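Local coordinates for beta-lactamase II (Erythrobacter litoralis, PDB 6V73), which probably hydrolyses beta-lactam antibiotics to substituted beta-amino acids with the help of zinc ions, as a class B metallo-beta-lactamase, at residues Gly163-Asp168 / Gly182-Lys187. Residues are numbered along the deposited sequence; the frame is centred on the assembly and turned at random.
Sequences GAHTRD and GGCMIK. With ZN (zinc ion), chain B; ZN (zinc ion), chain C.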
ATOM      1  N   GLY A 163     -13.472  -0.149 -15.479  1.00 56.43           N
ATOM      2  CA  GLY A 163     -12.859  -0.358 -14.178  1.00 58.10           C
ATOM      3  C   GLY A 163     -11.658  -1.281 -14.273  1.00 60.11           C
ATOM      4  O   GLY A 163     -11.642  -2.238 -15.052  1.00 65.44           O
ATOM      5  N   ALA A 164     -10.638  -0.977 -13.472  1.00 53.80           N
ATOM      6  CA  ALA A 164      -9.427  -1.783 -13.390  1.00 54.13           C
ATOM      7  C   ALA A 164      -8.690  -1.455 -12.093  1.00 62.83           C
ATOM      8  O   ALA A 164      -9.127  -1.869 -11.008  1.00 66.21           O
ATOM      9  CB  ALA A 164      -8.545  -1.551 -14.621  1.00 46.21           C
ATOM     10  N   HIS A 165      -7.574  -0.719 -12.185  1.00 57.02           N
ATOM     11  CA  HIS A 165      -6.857  -0.298 -10.980  1.00 51.15           C
ATOM     12  C   HIS A 165      -7.779   0.451 -10.021  1.00 52.00           C
ATOM     13  O   HIS A 165      -7.716   0.245  -8.804  1.00 49.92           O
ATOM     14  CB  HIS A 165      -5.652   0.563 -11.357  1.00 42.12           C
ATOM     15  CG  HIS A 165      -5.048   1.297 -10.202  1.00 56.01           C
ATOM     16  ND1 HIS A 165      -4.302   0.666  -9.227  1.00 61.45           N
ATOM     17  CD2 HIS A 165      -5.085   2.606  -9.862  1.00 56.24           C
ATOM     18  CE1 HIS A 165      -3.901   1.561  -8.338  1.00 63.16           C
ATOM     19  NE2 HIS A 165      -4.365   2.744  -8.700  1.00 66.94           N
ATOM     20  N   THR A 166      -8.633   1.331 -10.553  1.00 51.43           N
ATOM     21  CA  THR A 166      -9.786   1.870  -9.836  1.00 59.83           C
ATOM     22  C   THR A 166     -10.965   1.920 -10.805  1.00 55.71           C
ATOM     23  O   THR A 166     -10.820   1.687 -12.003  1.00 48.05           O
ATOM     24  CB  THR A 166      -9.539   3.275  -9.265  1.00 56.50           C
ATOM     25  OG1 THR A 166      -9.334   4.177 -10.346  1.00 53.67           O
ATOM     26  CG2 THR A 166      -8.328   3.321  -8.345  1.00 61.17           C
ATOM     27  N   ARG A 167     -12.153   2.213 -10.281  1.00 53.63           N
ATOM     28  CA  ARG A 167     -13.317   2.282 -11.149  1.00 46.91           C
ATOM     29  C   ARG A 167     -13.301   3.530 -12.022  1.00 57.44           C
ATOM     30  O   ARG A 167     -13.959   3.549 -13.067  1.00 58.43           O
ATOM     31  CB  ARG A 167     -14.601   2.224 -10.306  1.00 51.09           C
ATOM     32  CG  ARG A 167     -14.795   0.881  -9.598  1.00 58.54           C
ATOM     33  CD  ARG A 167     -16.111   0.849  -8.858  1.00 66.62           C
ATOM     34  NE  ARG A 167     -16.180   1.883  -7.831  1.00 81.32           N
ATOM     35  CZ  ARG A 167     -17.160   2.781  -7.734  1.00 90.99           C
ATOM     36  NH1 ARG A 167     -18.157   2.793  -8.624  1.00 87.32           N
ATOM     37  NH2 ARG A 167     -17.132   3.682  -6.759  1.00 87.96           N
ATOM     38  N   ASP A 168     -12.557   4.561 -11.630  1.00 48.23           N
ATOM     39  CA  ASP A 168     -12.532   5.817 -12.361  1.00 58.36           C
ATOM     40  C   ASP A 168     -11.291   6.000 -13.232  1.00 57.71           C
ATOM     41  O   ASP A 168     -11.160   7.064 -13.849  1.00 62.09           O
ATOM     42  CB  ASP A 168     -12.648   6.998 -11.385  1.00 58.75           C
ATOM     43  CG  ASP A 168     -11.547   6.996 -10.321  1.00 64.82           C
ATOM     44  OD1 ASP A 168     -11.092   5.903  -9.932  1.00 66.18           O
ATOM     45  OD2 ASP A 168     -11.136   8.085  -9.869  1.00 62.44           O
ATOM     46  N   GLY A 182      -0.838   4.461 -19.714  1.00 60.06           N
ATOM     47  CA  GLY A 182      -1.780   3.580 -19.055  1.00 57.37           C
ATOM     48  C   GLY A 182      -2.097   3.926 -17.616  1.00 62.73           C
ATOM     49  O   GLY A 182      -2.825   3.176 -16.954  1.00 62.24           O
ATOM     50  N   GLY A 183      -1.574   5.042 -17.113  1.00 61.50           N
ATOM     51  CA  GLY A 183      -1.737   5.362 -15.709  1.00 51.53           C
ATOM     52  C   GLY A 183      -1.257   4.231 -14.819  1.00 52.23           C
ATOM     53  O   GLY A 183      -0.244   3.568 -15.087  1.00 54.69           O
ATOM     54  N   CYS A 184      -1.990   4.022 -13.728  1.00 51.30           N
ATOM     55  CA  CYS A 184      -1.714   2.965 -12.770  1.00 55.52           C
ATOM     56  C   CYS A 184      -2.357   1.642 -13.145  1.00 61.84           C
ATOM     57  O   CYS A 184      -2.060   0.625 -12.501  1.00 57.10           O
ATOM     58  CB  CYS A 184      -2.196   3.372 -11.382  1.00 62.31           C
ATOM     59  SG  CYS A 184      -1.493   4.910 -10.773  1.00 56.33           S
ATOM     60  N   MET A 185      -3.219   1.628 -14.167  1.00 59.46           N
ATOM     61  CA  MET A 185      -3.791   0.365 -14.621  1.00 58.93           C
ATOM     62  C   MET A 185      -2.722  -0.546 -15.208  0.97 58.94           C
ATOM     63  O   MET A 185      -2.750  -1.764 -15.001  0.92 55.94           O
ATOM     64  CB  MET A 185      -4.878   0.634 -15.651  1.00 60.39           C
ATOM     65  CG  MET A 185      -5.341  -0.621 -16.364  1.00 66.27           C
ATOM     66  SD  MET A 185      -6.725  -0.343 -17.481  1.00 68.83           S
ATOM     67  CE  MET A 185      -5.921   0.539 -18.810  1.00 64.91           C
ATOM     68  N   ILE A 186      -1.780   0.028 -15.948  1.00 60.77           N
ATOM     69  CA  ILE A 186      -0.755  -0.732 -16.646  1.00 59.07           C
ATOM     70  C   ILE A 186       0.461  -0.830 -15.746  1.00 65.65           C
ATOM     71  O   ILE A 186       0.894   0.173 -15.157  1.00 61.29           O
ATOM     72  CB  ILE A 186      -0.389  -0.070 -17.984  1.00 54.60           C
ATOM     73  CG1 ILE A 186      -1.580  -0.083 -18.941  1.00 51.55           C
ATOM     74  CG2 ILE A 186       0.815  -0.759 -18.597  1.00 59.79           C
ATOM     75  CD1 ILE A 186      -1.982  -1.476 -19.439  1.00 52.41           C
ATOM     76  N   LYS A 187       1.008  -2.037 -15.629  1.00 65.92           N
ATOM     77  CA  LYS A 187       2.217  -2.270 -14.862  1.00 64.02           C
ATOM     78  C   LYS A 187       3.281  -2.856 -15.784  1.00 65.61           C
ATOM     79  O   LYS A 187       3.012  -3.190 -16.940  1.00 67.62           O
ATOM     80  CB  LYS A 187       1.932  -3.184 -13.661  1.00 67.06           C
ATOM     81  CG  LYS A 187       1.874  -2.444 -12.326  1.00 58.69           C
ATOM     82  CD  LYS A 187       0.541  -1.745 -12.089  1.00 52.43           C
ATOM     83  CE  LYS A 187       0.667  -0.810 -10.895  1.00 51.93           C
ATOM     84  NZ  LYS A 187      -0.623  -0.608 -10.199  1.00 48.72           N
TER
HETATM   85 ZN    ZN B 301      -4.052   4.671  -7.927  1.00 51.62          ZN
HETATM   86 ZN    ZN C 302      -0.597   4.514  -8.702  1.00 61.63          ZN
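Over one face of the His165 imidazole sits the methylene of Cys184, its CB 3.5 Å from the ring centroid in a CH-pi contact displaced toward the rim. The ring reaches this place with CG anti to the backbone N (chi1 167°), and His165 NE2 binds one zinc at 2.1 Å. Cys184 turns SG anti to its own carbonyl carbon (chi1 -57°), which carries the sulfur past the ring to the second zinc, 2.3 Å from SG. Segments 163-168 and 182-187, in the loops after strands 157-159 and 179-181, thus each lend a ligand to the dinuclear site of the metallo-beta-lactamase fold: His96 and His98 join His165 on the first ion, Asp100 and His226 join Cys184 on the second. An imidazole nitrogen suits zinc as a lone-pair donor, as does a soft sulfur. Lys187, bent at chi2, is long enough to cross the histidine at about a right angle, NZ lying 4.0 Å from His165 ND1, too far for a bond. Its NZ donates to Cys184 O (3.0 Å), probably helping hold the cysteine backbone, and also bonds Leu194 O. Farther from the zincs, the small Ala164 CB meets Met185 SD at 3.6 Å; unbranched, polarisable Met185 also touches Phe212 of helix 205-215.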